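Local atomic coordinates of beta-galactosidase (Geobacillus stearothermophilus, PDB entry 4OIF), a protein that probably hydrolyses terminal non-reducing beta-D-galactose residues from beta-D-galactosides, as a zinc-binding, trimeric member of glycoside hydrolase family 42. Residues A[139-144]-A[241-246]; A[476-481]-A[504-509]; A[546-551]-A[597-602]; A[618-623]-A[653-658]. All blocks are in the same frame, centred on the assembly; numbering follows the deposited sequence.

Contact 1 (A[139-144]-A[241-246]); sequences LLAERY and VPLREL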
loop_
_atom_site.group_PDB
_atom_site.type_symbol
_atom_site.label_atom_id
_atom_site.label_comp_id
_atom_site.label_asym_id
_atom_site.label_seq_id
_atom_site.Cartn_x
_atom_site.Cartn_y
_atom_site.Cartn_z
ATOM N N LEU A 139 8.098 35.350 -28.846
ATOM C CA LEU A 139 8.811 36.512 -28.312
ATOM C C LEU A 139 10.264 36.138 -28.048
ATOM O O LEU A 139 11.187 36.909 -28.350
ATOM C CB LEU A 139 8.152 37.045 -27.028
ATOM C CG LEU A 139 6.743 37.641 -27.191
ATOM C CD1 LEU A 139 6.158 38.093 -25.856
ATOM C CD2 LEU A 139 6.734 38.789 -28.184
ATOM N N LEU A 140 10.464 34.943 -27.498
ATOM C CA LEU A 140 11.819 34.484 -27.216
ATOM C C LEU A 140 12.654 34.389 -28.492
ATOM O O LEU A 140 13.767 34.919 -28.529
ATOM C CB LEU A 140 11.803 33.136 -26.497
ATOM C CG LEU A 140 11.501 33.176 -24.993
ATOM C CD1 LEU A 140 11.228 31.777 -24.490
ATOM C CD2 LEU A 140 12.628 33.841 -24.195
ATOM N N ALA A 141 12.130 33.741 -29.534
ATOM C CA ALA A 141 12.900 33.612 -30.772
ATOM C C ALA A 141 13.134 34.982 -31.418
ATOM O O ALA A 141 14.196 35.232 -31.977
ATOM C CB ALA A 141 12.217 32.658 -31.758
ATOM N N GLU A 142 12.156 35.868 -31.321
ATOM C CA GLU A 142 12.312 37.214 -31.847
ATOM C C GLU A 142 13.485 37.899 -31.185
ATOM O O GLU A 142 14.307 38.510 -31.862
ATOM C CB GLU A 142 11.055 38.067 -31.629
ATOM C CG GLU A 142 9.861 37.708 -32.483
ATOM C CD GLU A 142 8.661 38.610 -32.209
ATOM O OE1 GLU A 142 8.676 39.340 -31.195
ATOM O OE2 GLU A 142 7.704 38.583 -33.007
ATOM N N ARG A 143 13.556 37.804 -29.856
ATOM C CA ARG A 143 14.537 38.585 -29.117
ATOM C C ARG A 143 15.936 37.965 -29.081
ATOM O O ARG A 143 16.926 38.689 -29.139
ATOM C CB ARG A 143 14.056 38.831 -27.688
ATOM C CG ARG A 143 14.985 39.722 -26.907
ATOM C CD ARG A 143 14.466 40.005 -25.523
ATOM N NE ARG A 143 13.462 41.041 -25.571
ATOM C CZ ARG A 143 13.638 42.264 -25.103
ATOM N NH1 ARG A 143 14.775 42.585 -24.517
ATOM N NH2 ARG A 143 12.660 43.152 -25.206
ATOM N N TYR A 144 16.035 36.642 -29.003
ATOM C CA TYR A 144 17.339 36.014 -28.782
ATOM C C TYR A 144 17.842 35.190 -29.966
ATOM O O TYR A 144 18.976 34.710 -29.957
ATOM C CB TYR A 144 17.286 35.143 -27.520
ATOM C CG TYR A 144 16.847 35.934 -26.317
ATOM C CD1 TYR A 144 17.666 36.908 -25.773
ATOM C CD2 TYR A 144 15.600 35.740 -25.749
ATOM C CE1 TYR A 144 17.269 37.657 -24.685
ATOM C CE2 TYR A 144 15.192 36.483 -24.668
ATOM C CZ TYR A 144 16.033 37.437 -24.134
ATOM O OH TYR A 144 15.630 38.178 -23.045
ATOM N N VAL A 241 6.600 25.941 -33.805
ATOM C CA VAL A 241 6.350 26.731 -35.025
ATOM C C VAL A 241 7.228 28.015 -35.176
ATOM O O VAL A 241 7.935 28.176 -36.188
ATOM C CB VAL A 241 4.863 27.123 -35.140
ATOM C CG1 VAL A 241 4.688 28.240 -36.168
ATOM C CG2 VAL A 241 4.044 25.908 -35.520
ATOM N N PRO A 242 7.228 28.908 -34.167
ATOM C CA PRO A 242 8.027 30.130 -34.359
ATOM C C PRO A 242 9.528 29.875 -34.281
ATOM O O PRO A 242 10.336 30.647 -34.797
ATOM C CB PRO A 242 7.581 31.024 -33.203
ATOM C CG PRO A 242 7.201 30.058 -32.125
ATOM C CD PRO A 242 6.575 28.883 -32.843
ATOM N N LEU A 243 9.901 28.792 -33.622
ATOM C CA LEU A 243 11.299 28.428 -33.557
ATOM C C LEU A 243 11.784 28.041 -34.955
ATOM O O LEU A 243 12.895 28.371 -35.349
ATOM C CB LEU A 243 11.511 27.292 -32.554
ATOM C CG LEU A 243 11.726 27.665 -31.085
ATOM C CD1 LEU A 243 10.757 28.724 -30.574
ATOM C CD2 LEU A 243 11.644 26.413 -30.233
ATOM N N ARG A 244 10.943 27.357 -35.716
ATOM C CA ARG A 244 11.322 27.004 -37.079
ATOM C C ARG A 244 11.291 28.227 -37.977
ATOM O O ARG A 244 12.178 28.407 -38.819
ATOM C CB ARG A 244 10.407 25.931 -37.654
ATOM C CG ARG A 244 10.516 24.576 -36.971
ATOM C CD ARG A 244 11.949 24.079 -36.936
ATOM N NE ARG A 244 12.002 22.622 -36.817
ATOM C CZ ARG A 244 13.098 21.938 -36.507
ATOM N NH1 ARG A 244 14.248 22.569 -36.269
ATOM N NH2 ARG A 244 13.037 20.621 -36.418
ATOM N N GLU A 245 10.263 29.062 -37.814
ATOM C CA GLU A 245 10.182 30.252 -38.657
ATOM C C GLU A 245 11.386 31.167 -38.461
ATOM O O GLU A 245 12.045 31.564 -39.418
ATOM C CB GLU A 245 8.909 31.048 -38.377
ATOM C CG GLU A 245 7.644 30.442 -38.941
ATOM C CD GLU A 245 6.417 31.290 -38.649
ATOM O OE1 GLU A 245 6.576 32.494 -38.310
ATOM O OE2 GLU A 245 5.296 30.740 -38.758
ATOM N N LEU A 246 11.667 31.499 -37.209
ATOM C CA LEU A 246 12.613 32.554 -36.913
ATOM C C LEU A 246 14.035 32.047 -36.732
ATOM O O LEU A 246 14.988 32.790 -36.939
ATOM C CB LEU A 246 12.158 33.314 -35.667
ATOM C CG LEU A 246 10.773 33.951 -35.827
ATOM C CD1 LEU A 246 10.390 34.700 -34.583
ATOM C CD2 LEU A 246 10.754 34.890 -37.009
#
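The methyl group of Ala141 lies at the centre of this helix-helix contact, facing Leu246. Its CB sits 3.9 Å from Leu246 CD1, while CB of that leucine flanks the same methyl, so alanine meets both the root and one branch of its partner. Leu246 CD1 also reaches the aliphatic part of Glu142, 3.7 Å from CG, and the two side chains cross obliquely. On the other flank Leu243 leans in, bringing its CD1 to 4.4 Å from Ala141 CB, and the carbonyl oxygen of Pro242 lies beside the methyl as well. That oxygen already accepts the helical bond from Leu246 N. In the TIM-barrel family to which this catalytic region belongs, helices surround a parallel beta-barrel; here helix 127-144 and helix 218-246 run in roughly the same direction, the axes of the two short segments 9.1 Å apart at closest approach and inclined at 26°. Ala141 and Leu243 have the nearest CA atoms, 6.1 Å apart. The ring of Pro242, whose nitrogen carries no hydrogen, falls at a kink in helix 218-246 and packs against Gln134, Asn137 and Arg138, earlier on helix 127-144. Toward the barrel, Leu243 touches Ile252 of strand 252-259.

Contact 2 (A[476-481]-A[504-509]); sequences LYLVSE and GIVDEH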
loop_
_atom_site.group_PDB
_atom_site.type_symbol
_atom_site.label_atom_id
_atom_site.label_comp_id
_atom_site.label_asym_id
_atom_site.label_seq_id
_atom_site.Cartn_x
_atom_site.Cartn_y
_atom_site.Cartn_z
ATOM N N LEU A 476 8.891 -10.211 -27.649
ATOM C CA LEU A 476 8.217 -9.319 -28.577
ATOM C C LEU A 476 6.764 -9.747 -28.677
ATOM O O LEU A 476 6.291 -10.119 -29.752
ATOM C CB LEU A 476 8.891 -9.342 -29.945
ATOM C CG LEU A 476 8.467 -8.195 -30.871
ATOM C CD1 LEU A 476 8.811 -6.849 -30.256
ATOM C CD2 LEU A 476 9.112 -8.353 -32.234
ATOM N N TYR A 477 6.087 -9.701 -27.529
ATOM C CA TYR A 477 4.708 -10.147 -27.349
ATOM C C TYR A 477 3.776 -9.560 -28.397
ATOM O O TYR A 477 3.049 -10.282 -29.061
ATOM C CB TYR A 477 4.269 -9.784 -25.929
ATOM C CG TYR A 477 2.786 -9.679 -25.649
ATOM C CD1 TYR A 477 2.042 -10.799 -25.289
ATOM C CD2 TYR A 477 2.141 -8.442 -25.671
ATOM C CE1 TYR A 477 0.685 -10.700 -25.003
ATOM C CE2 TYR A 477 0.788 -8.332 -25.380
ATOM C CZ TYR A 477 0.067 -9.467 -25.049
ATOM O OH TYR A 477 -1.281 -9.372 -24.775
ATOM N N LEU A 478 3.818 -8.247 -28.553
ATOM C CA LEU A 478 3.078 -7.578 -29.608
ATOM C C LEU A 478 3.968 -7.333 -30.826
ATOM O O LEU A 478 5.057 -6.790 -30.693
ATOM C CB LEU A 478 2.514 -6.254 -29.090
ATOM C CG LEU A 478 1.750 -5.350 -30.056
ATOM C CD1 LEU A 478 0.668 -4.596 -29.296
ATOM C CD2 LEU A 478 2.693 -4.379 -30.783
ATOM N N VAL A 479 3.491 -7.710 -32.010
ATOM C CA VAL A 479 4.228 -7.468 -33.248
ATOM C C VAL A 479 3.274 -7.476 -34.451
ATOM O O VAL A 479 2.388 -8.313 -34.545
ATOM C CB VAL A 479 5.353 -8.521 -33.448
ATOM C CG1 VAL A 479 4.762 -9.911 -33.690
ATOM C CG2 VAL A 479 6.281 -8.106 -34.578
ATOM N N SER A 480 3.449 -6.535 -35.366
ATOM C CA SER A 480 2.569 -6.446 -36.526
ATOM C C SER A 480 2.977 -7.424 -37.614
ATOM O O SER A 480 4.101 -7.928 -37.616
ATOM C CB SER A 480 2.560 -5.013 -37.093
ATOM O OG SER A 480 3.788 -4.682 -37.742
ATOM N N GLU A 481 2.066 -7.672 -38.550
ATOM C CA GLU A 481 2.377 -8.461 -39.731
ATOM C C GLU A 481 3.571 -7.865 -40.466
ATOM O O GLU A 481 4.452 -8.586 -40.942
ATOM C CB GLU A 481 1.173 -8.526 -40.670
ATOM C CG GLU A 481 -0.035 -9.245 -40.114
ATOM C CD GLU A 481 -0.119 -10.685 -40.584
ATOM O OE1 GLU A 481 0.941 -11.285 -40.838
ATOM O OE2 GLU A 481 -1.246 -11.209 -40.716
ATOM N N GLY A 504 5.618 -12.569 -30.150
ATOM C CA GLY A 504 4.742 -12.824 -31.283
ATOM C C GLY A 504 3.401 -13.437 -30.932
ATOM O O GLY A 504 2.910 -14.327 -31.614
ATOM N N ILE A 505 2.790 -12.945 -29.867
ATOM C CA ILE A 505 1.554 -13.527 -29.359
ATOM C C ILE A 505 0.330 -12.821 -29.925
ATOM O O ILE A 505 -0.742 -13.410 -30.129
ATOM C CB ILE A 505 1.539 -13.448 -27.837
ATOM C CG1 ILE A 505 2.791 -14.136 -27.287
ATOM C CG2 ILE A 505 0.273 -14.063 -27.265
ATOM C CD1 ILE A 505 2.949 -15.574 -27.761
ATOM N N VAL A 506 0.546 -11.554 -30.240
ATOM C CA VAL A 506 -0.509 -10.567 -30.324
ATOM C C VAL A 506 -0.172 -9.551 -31.413
ATOM O O VAL A 506 1.007 -9.256 -31.631
ATOM C CB VAL A 506 -0.677 -9.914 -28.922
ATOM C CG1 VAL A 506 -0.456 -8.407 -28.941
ATOM C CG2 VAL A 506 -2.002 -10.301 -28.318
ATOM N N ASP A 507 -1.172 -9.046 -32.135
ATOM C CA ASP A 507 -0.876 -8.049 -33.168
ATOM C C ASP A 507 -0.894 -6.644 -32.573
ATOM O O ASP A 507 -1.055 -6.476 -31.370
ATOM C CB ASP A 507 -1.837 -8.147 -34.372
ATOM C CG ASP A 507 -3.291 -7.791 -34.040
ATOM O OD1 ASP A 507 -3.586 -7.163 -32.995
ATOM O OD2 ASP A 507 -4.154 -8.136 -34.876
ATOM N N GLU A 508 -0.747 -5.633 -33.417
ATOM C CA GLU A 508 -0.676 -4.259 -32.938
ATOM C C GLU A 508 -1.979 -3.762 -32.283
ATOM O O GLU A 508 -2.026 -2.641 -31.777
ATOM C CB GLU A 508 -0.286 -3.330 -34.090
ATOM C CG GLU A 508 -1.440 -2.968 -35.038
ATOM C CD GLU A 508 -1.497 -3.823 -36.294
ATOM O OE1 GLU A 508 -1.037 -4.989 -36.264
ATOM O OE2 GLU A 508 -2.011 -3.327 -37.319
ATOM N N HIS A 509 -3.029 -4.581 -32.290
ATOM C CA HIS A 509 -4.285 -4.231 -31.608
ATOM C C HIS A 509 -4.430 -4.957 -30.293
ATOM O O HIS A 509 -5.502 -4.917 -29.681
ATOM C CB HIS A 509 -5.506 -4.575 -32.457
ATOM C CG HIS A 509 -5.637 -3.758 -33.699
ATOM N ND1 HIS A 509 -5.636 -2.379 -33.684
ATOM C CD2 HIS A 509 -5.791 -4.126 -34.994
ATOM C CE1 HIS A 509 -5.774 -1.933 -34.920
ATOM N NE2 HIS A 509 -5.867 -2.971 -35.733
HETATM O O HOH W 1 -0.689 -6.959 -38.143
#
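Tyr477 has CG anti to its backbone N (chi1 158°), and its ring stands nearly perpendicular to the CA-CB-CG plane (chi2 87°), bringing one face against Val506. The contact joins two loops that follow neighbouring parallel strands, 470-473 and 496-500, in the trimerisation domain, and a single beta bridge pairs Leu478 with Val506. Val506 CB lies 4.2 Å from the Tyr477 ring centroid, a CH-pi contact, while Ile505 CB approaches Tyr477 CD1 at 3.7 Å. The backbones are densely bonded. Tyr477 O takes Ile505 N in its carbonyl plane, on a lone pair, at 2.8 Å, and a weak bond from Val506 N; Val506 O in turn receives Val479 N almost along its C=O axis. Gly504, with positive phi, donates from its N to Leu476 O. The phenol bonds to Asp510 and to Lys371 of a neighbouring subunit, whose Phe372 packs against the Tyr477 side chain. An alanine here would remove the ring face packed on Val506 and both phenol bonds, and would probably loosen the loop pair and its packing on the neighbouring subunit. Ser480 OG caps helix 481-492 by accepting from Thr483 N, and a water accepting from Glu481 N donates to Glu508 OE1 at 2.7 Å.

Contact 3 (A[546-551]-A[597-602]); sequences RGRSYE and RLEDQF
Here a sheet edge and the start of a helix meet in a partly buried polar and aromatic contact of the trimerisation domain. Strand 548-553 adjoins the short, weakly bonded strand 597-598, from which the chain turns into helix 600-613. Glu599, at the turn, is bonded in both directions: its OE1 accepts Glu551 N at 2.7 Å through the anti lone pair, nearly straight at 169°, and its own N donates to Glu551 O. The same carboxylate meets Arg548 tip to tip in a loose salt bridge, NH1 to OE1 3.6 Å, with guanidinium and carboxylate planes 81° apart. An alanine in place of Glu599 would lack the carboxylate for both interactions and would probably leave the turn less firmly tied to the strand. Behind it, Tyr550 is layered between Arg548 CG on one face and Phe602 on the opposite one; its hydroxyl bonds to Asp605. The Phe602 edge points into the tyrosine face, a T-shaped pair with centroids 5.5 Å apart, while Leu598 CD1 lies over the centre of the Phe602 ring.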
loop_
_atom_site.group_PDB
_atom_site.type_symbol
_atom_site.label_atom_id
_atom_site.label_comp_id
_atom_site.label_asym_id
_atom_site.label_seq_id
_atom_site.Cartn_x
_atom_site.Cartn_y
_atom_site.Cartn_z
ATOM N N ARG A 546 24.713 -27.428 -24.240
ATOM C CA ARG A 546 26.158 -27.592 -24.403
ATOM C C ARG A 546 26.811 -28.263 -23.206
ATOM O O ARG A 546 27.791 -27.753 -22.681
ATOM C CB ARG A 546 26.837 -26.245 -24.647
ATOM C CG ARG A 546 26.325 -25.488 -25.863
ATOM C CD ARG A 546 26.803 -26.114 -27.147
ATOM N NE ARG A 546 26.525 -25.273 -28.306
ATOM C CZ ARG A 546 25.446 -25.398 -29.074
ATOM N NH1 ARG A 546 24.545 -26.333 -28.799
ATOM N NH2 ARG A 546 25.270 -24.593 -30.119
ATOM N N GLY A 547 26.246 -29.384 -22.763
ATOM C CA GLY A 547 26.824 -30.172 -21.684
ATOM C C GLY A 547 26.624 -29.663 -20.261
ATOM O O GLY A 547 27.036 -30.314 -19.295
ATOM N N ARG A 548 25.993 -28.505 -20.107
ATOM C CA ARG A 548 25.832 -27.944 -18.770
ATOM C C ARG A 548 24.335 -27.815 -18.428
ATOM O O ARG A 548 23.496 -27.750 -19.324
ATOM C CB ARG A 548 26.555 -26.588 -18.699
ATOM C CG ARG A 548 26.627 -25.907 -17.335
ATOM C CD ARG A 548 27.141 -24.468 -17.503
ATOM N NE ARG A 548 27.251 -23.695 -16.257
ATOM C CZ ARG A 548 26.215 -23.295 -15.515
ATOM N NH1 ARG A 548 24.979 -23.621 -15.860
ATOM N NH2 ARG A 548 26.407 -22.580 -14.415
ATOM N N SER A 549 23.995 -27.815 -17.141
ATOM C CA SER A 549 22.654 -27.418 -16.722
ATOM C C SER A 549 22.633 -25.941 -16.377
ATOM O O SER A 549 23.563 -25.440 -15.744
ATOM C CB SER A 549 22.182 -28.236 -15.529
ATOM O OG SER A 549 21.665 -29.471 -15.963
ATOM N N TYR A 550 21.572 -25.253 -16.797
ATOM C CA TYR A 550 21.383 -23.822 -16.509
ATOM C C TYR A 550 20.048 -23.606 -15.801
ATOM O O TYR A 550 19.039 -24.161 -16.206
ATOM C CB TYR A 550 21.437 -22.988 -17.794
ATOM C CG TYR A 550 22.755 -23.045 -18.544
ATOM C CD1 TYR A 550 22.988 -24.013 -19.513
ATOM C CD2 TYR A 550 23.761 -22.119 -18.291
ATOM C CE1 TYR A 550 24.184 -24.059 -20.203
ATOM C CE2 TYR A 550 24.962 -22.159 -18.972
ATOM C CZ TYR A 550 25.167 -23.129 -19.924
ATOM O OH TYR A 550 26.359 -23.169 -20.600
ATOM N N GLU A 551 20.033 -22.802 -14.749
ATOM C CA GLU A 551 18.796 -22.625 -13.993
ATOM C C GLU A 551 17.718 -21.817 -14.730
ATOM O O GLU A 551 18.003 -20.803 -15.364
ATOM C CB GLU A 551 19.082 -21.961 -12.649
ATOM C CG GLU A 551 17.900 -22.045 -11.678
ATOM C CD GLU A 551 18.075 -21.162 -10.458
ATOM O OE1 GLU A 551 17.877 -21.658 -9.328
ATOM O OE2 GLU A 551 18.406 -19.971 -10.634
ATOM N N ARG A 597 13.478 -18.570 -19.312
ATOM C CA ARG A 597 14.272 -17.473 -18.783
ATOM C C ARG A 597 15.395 -18.060 -17.923
ATOM O O ARG A 597 15.163 -18.650 -16.859
ATOM C CB ARG A 597 13.402 -16.497 -17.996
ATOM C CG ARG A 597 14.189 -15.396 -17.318
ATOM C CD ARG A 597 13.270 -14.434 -16.609
ATOM N NE ARG A 597 12.541 -13.568 -17.535
ATOM C CZ ARG A 597 11.557 -12.753 -17.164
ATOM N NH1 ARG A 597 11.177 -12.707 -15.888
ATOM N NH2 ARG A 597 10.951 -11.996 -18.066
ATOM N N LEU A 598 16.617 -17.921 -18.413
ATOM C CA LEU A 598 17.725 -18.683 -17.871
ATOM C C LEU A 598 18.751 -17.764 -17.216
ATOM O O LEU A 598 18.861 -16.593 -17.580
ATOM C CB LEU A 598 18.357 -19.524 -18.988
ATOM C CG LEU A 598 17.387 -20.504 -19.675
ATOM C CD1 LEU A 598 18.066 -21.254 -20.791
ATOM C CD2 LEU A 598 16.830 -21.485 -18.683
ATOM N N GLU A 599 19.478 -18.296 -16.238
ATOM C CA GLU A 599 20.534 -17.552 -15.544
ATOM C C GLU A 599 21.548 -16.887 -16.484
ATOM O O GLU A 599 21.645 -17.233 -17.662
ATOM C CB GLU A 599 21.275 -18.483 -14.597
ATOM C CG GLU A 599 21.859 -19.699 -15.301
ATOM C CD GLU A 599 22.720 -20.533 -14.378
ATOM O OE1 GLU A 599 22.412 -21.732 -14.197
ATOM O OE2 GLU A 599 23.701 -19.985 -13.836
ATOM N N ASP A 600 22.297 -15.931 -15.944
ATOM C CA ASP A 600 23.279 -15.145 -16.700
ATOM C C ASP A 600 24.260 -15.970 -17.537
ATOM O O ASP A 600 24.572 -15.636 -18.695
ATOM C CB ASP A 600 24.076 -14.277 -15.735
ATOM C CG ASP A 600 23.287 -13.093 -15.219
ATOM O OD1 ASP A 600 22.363 -12.620 -15.917
ATOM O OD2 ASP A 600 23.616 -12.614 -14.117
ATOM N N GLN A 601 24.749 -17.046 -16.939
ATOM C CA GLN A 601 25.781 -17.851 -17.556
ATOM C C GLN A 601 25.286 -18.415 -18.875
ATOM O O GLN A 601 26.067 -18.560 -19.823
ATOM C CB GLN A 601 26.229 -18.984 -16.623
ATOM C CG GLN A 601 27.526 -19.647 -17.059
ATOM C CD GLN A 601 28.647 -18.631 -17.226
ATOM O OE1 GLN A 601 28.815 -17.736 -16.394
ATOM N NE2 GLN A 601 29.401 -18.747 -18.321
ATOM N N PHE A 602 23.990 -18.716 -18.949
ATOM C CA PHE A 602 23.440 -19.226 -20.204
ATOM C C PHE A 602 23.633 -18.223 -21.315
ATOM O O PHE A 602 24.115 -18.578 -22.383
ATOM C CB PHE A 602 21.954 -19.568 -20.124
ATOM C CG PHE A 602 21.366 -19.923 -21.472
ATOM C CD1 PHE A 602 21.551 -21.185 -22.011
ATOM C CD2 PHE A 602 20.676 -18.991 -22.215
ATOM C CE1 PHE A 602 21.035 -21.508 -23.257
ATOM C CE2 PHE A 602 20.162 -19.317 -23.461
ATOM C CZ PHE A 602 20.344 -20.573 -23.978
#

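Contact 4 (A[618-623]-A[653-658]); sequences PVLFVK and VVLEEK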
loop_
_atom_site.group_PDB
_atom_site.type_symbol
_atom_site.label_atom_id
_atom_site.label_comp_id
_atom_site.label_asym_id
_atom_site.label_seq_id
_atom_site.Cartn_x
_atom_site.Cartn_y
_atom_site.Cartn_z
ATOM N N PRO A 618 35.076 -6.206 -30.030
ATOM C CA PRO A 618 35.123 -4.812 -29.596
ATOM C C PRO A 618 35.875 -3.979 -30.614
ATOM O O PRO A 618 36.517 -4.531 -31.511
ATOM C CB PRO A 618 35.892 -4.881 -28.280
ATOM C CG PRO A 618 36.708 -6.115 -28.397
ATOM C CD PRO A 618 35.852 -7.083 -29.140
ATOM N N VAL A 619 35.809 -2.664 -30.474
ATOM C CA VAL A 619 36.563 -1.789 -31.350
ATOM C C VAL A 619 38.054 -1.912 -31.021
ATOM O O VAL A 619 38.883 -2.035 -31.905
ATOM C CB VAL A 619 36.086 -0.341 -31.214
ATOM C CG1 VAL A 619 37.108 0.622 -31.788
ATOM C CG2 VAL A 619 34.724 -0.176 -31.875
ATOM N N LEU A 620 38.396 -1.890 -29.741
ATOM C CA LEU A 620 39.751 -2.232 -29.343
ATOM C C LEU A 620 39.693 -3.246 -28.226
ATOM O O LEU A 620 39.100 -2.986 -27.181
ATOM C CB LEU A 620 40.537 -1.001 -28.891
ATOM C CG LEU A 620 41.953 -1.291 -28.367
ATOM C CD1 LEU A 620 42.894 -1.702 -29.497
ATOM C CD2 LEU A 620 42.503 -0.088 -27.612
ATOM N N PHE A 621 40.288 -4.411 -28.444
ATOM C CA PHE A 621 40.317 -5.413 -27.396
ATOM C C PHE A 621 41.200 -4.968 -26.234
ATOM O O PHE A 621 42.338 -4.550 -26.424
ATOM C CB PHE A 621 40.807 -6.759 -27.921
ATOM C CG PHE A 621 40.942 -7.792 -26.838
ATOM C CD1 PHE A 621 39.824 -8.435 -26.339
ATOM C CD2 PHE A 621 42.181 -8.089 -26.287
ATOM C CE1 PHE A 621 39.937 -9.378 -25.318
ATOM C CE2 PHE A 621 42.302 -9.026 -25.267
ATOM C CZ PHE A 621 41.175 -9.672 -24.781
ATOM N N VAL A 622 40.657 -5.041 -25.028
ATOM C CA VAL A 622 41.443 -4.833 -23.833
ATOM C C VAL A 622 41.175 -6.005 -22.905
ATOM O O VAL A 622 40.023 -6.347 -22.669
ATOM C CB VAL A 622 41.089 -3.516 -23.116
ATOM C CG1 VAL A 622 41.906 -3.384 -21.840
ATOM C CG2 VAL A 622 41.296 -2.326 -24.025
ATOM N N LYS A 623 42.228 -6.628 -22.389
ATOM C CA LYS A 623 42.072 -7.728 -21.442
ATOM C C LYS A 623 41.793 -7.184 -20.043
ATOM O O LYS A 623 42.537 -6.340 -19.542
ATOM C CB LYS A 623 43.320 -8.608 -21.438
ATOM C CG LYS A 623 43.348 -9.687 -20.382
ATOM C CD LYS A 623 44.433 -10.711 -20.708
ATOM C CE LYS A 623 44.447 -11.862 -19.706
ATOM N NZ LYS A 623 44.783 -11.408 -18.322
ATOM N N VAL A 653 44.697 -4.261 -16.380
ATOM C CA VAL A 653 44.074 -4.161 -17.676
ATOM C C VAL A 653 45.223 -4.357 -18.662
ATOM O O VAL A 653 46.353 -4.051 -18.326
ATOM C CB VAL A 653 43.339 -2.789 -17.798
ATOM C CG1 VAL A 653 43.610 -2.090 -19.105
ATOM C CG2 VAL A 653 41.842 -2.938 -17.482
ATOM N N VAL A 654 44.982 -4.925 -19.839
ATOM C CA VAL A 654 46.091 -5.149 -20.769
ATOM C C VAL A 654 45.732 -4.760 -22.202
ATOM O O VAL A 654 44.777 -5.284 -22.781
ATOM C CB VAL A 654 46.570 -6.631 -20.762
ATOM C CG1 VAL A 654 47.777 -6.804 -21.670
ATOM C CG2 VAL A 654 46.917 -7.088 -19.362
ATOM N N LEU A 655 46.512 -3.835 -22.760
ATOM C CA LEU A 655 46.384 -3.404 -24.148
ATOM C C LEU A 655 47.368 -4.181 -25.012
ATOM O O LEU A 655 48.550 -4.235 -24.677
ATOM C CB LEU A 655 46.661 -1.910 -24.261
ATOM C CG LEU A 655 45.629 -0.902 -23.762
ATOM C CD1 LEU A 655 46.323 0.332 -23.241
ATOM C CD2 LEU A 655 44.717 -0.528 -24.902
ATOM N N GLU A 656 46.907 -4.778 -26.110
ATOM C CA GLU A 656 47.795 -5.547 -26.992
ATOM C C GLU A 656 48.449 -4.661 -28.044
ATOM O O GLU A 656 49.622 -4.825 -28.364
ATOM C CB GLU A 656 47.036 -6.684 -27.677
ATOM C CG GLU A 656 46.719 -7.854 -26.759
ATOM C CD GLU A 656 45.844 -8.902 -27.419
ATOM O OE1 GLU A 656 45.416 -8.699 -28.580
ATOM O OE2 GLU A 656 45.583 -9.931 -26.769
ATOM N N GLU A 657 47.678 -3.727 -28.589
ATOM C CA GLU A 657 48.199 -2.750 -29.542
ATOM C C GLU A 657 48.541 -1.482 -28.774
ATOM O O GLU A 657 48.065 -1.299 -27.657
ATOM C CB GLU A 657 47.182 -2.469 -30.652
ATOM C CG GLU A 657 46.995 -3.640 -31.618
ATOM C CD GLU A 657 46.007 -3.338 -32.729
ATOM O OE1 GLU A 657 44.790 -3.250 -32.437
ATOM O OE2 GLU A 657 46.446 -3.185 -33.893
ATOM N N LYS A 658 49.360 -0.605 -29.340
ATOM C CA LYS A 658 49.705 0.616 -28.618
ATOM C C LYS A 658 48.786 1.775 -28.976
ATOM O O LYS A 658 48.243 1.868 -30.075
ATOM C CB LYS A 658 51.168 1.010 -28.845
ATOM C CG LYS A 658 51.760 0.548 -30.159
ATOM C CD LYS A 658 53.250 0.879 -30.225
ATOM C CE LYS A 658 53.993 0.289 -29.038
ATOM N NZ LYS A 658 55.468 0.404 -29.189
#
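Leu620, Val622, Val653 and Leu655 interlock by their branches between the segment that ends in the short strand 622-623 and strand 651-655 of a small antiparallel sheet. Leu620 has CG anti to its backbone N (chi1 176°), which carries CD2 to 3.5 Å from Leu655 CD2, the two side chains crossing at about a right angle. Leu655 CD2 fits between two bumps, Leu620 CD2 and Val622 CG2, the latter 4.0 Å away. The other branch of Val622 meets Val653, CG1 to CG1 at 3.5 Å, the side chains crossing obliquely. Towards the opposite face, Lys623 and Val654 abut through their CB atoms. Their backbones make an antiparallel hydrogen-bonded pair: Lys623 N gives to Val654 O at 2.9 Å and Val654 N to Lys623 O at 2.8 Å, each oxygen met in its carbonyl plane, on a lone pair. At the exposed side the Glu656 carboxylate lies obliquely by the Phe621 ring. Strand 651-655 lies mid-sheet, with 671-674 on its other side; Val622 and Leu620 pack on the second sheet, against Val630 of strand 628-634 and Val641 and Ile643 of strand 638-645.

Overall arrangement
The four contacts illustrate how chemistry follows position in a multidomain enzyme. Contact 1, buried round Ala141 but edged by exposed Glu142 and Leu246, joins two helices of the catalytic region by apolar packing; contact 2, also buried, joins loops mainly through backbone bonds and is the one touched by another subunit. Contacts 3 and 4 are partly buried. Contacts 2 and 3 share the trimerisation domain, centres 28 Å apart, one in loops following strands of its mixed sheet and the other at the sheet's edge strand, where charged and aromatic side chains add to backbone bonding. Helix 600-613 leads from contact 3 towards strand 622-623 of contact 4, where strand pairing combines with branched aliphatic packing. Contacts 1 and 3 lie farthest apart, centres about 58 Å.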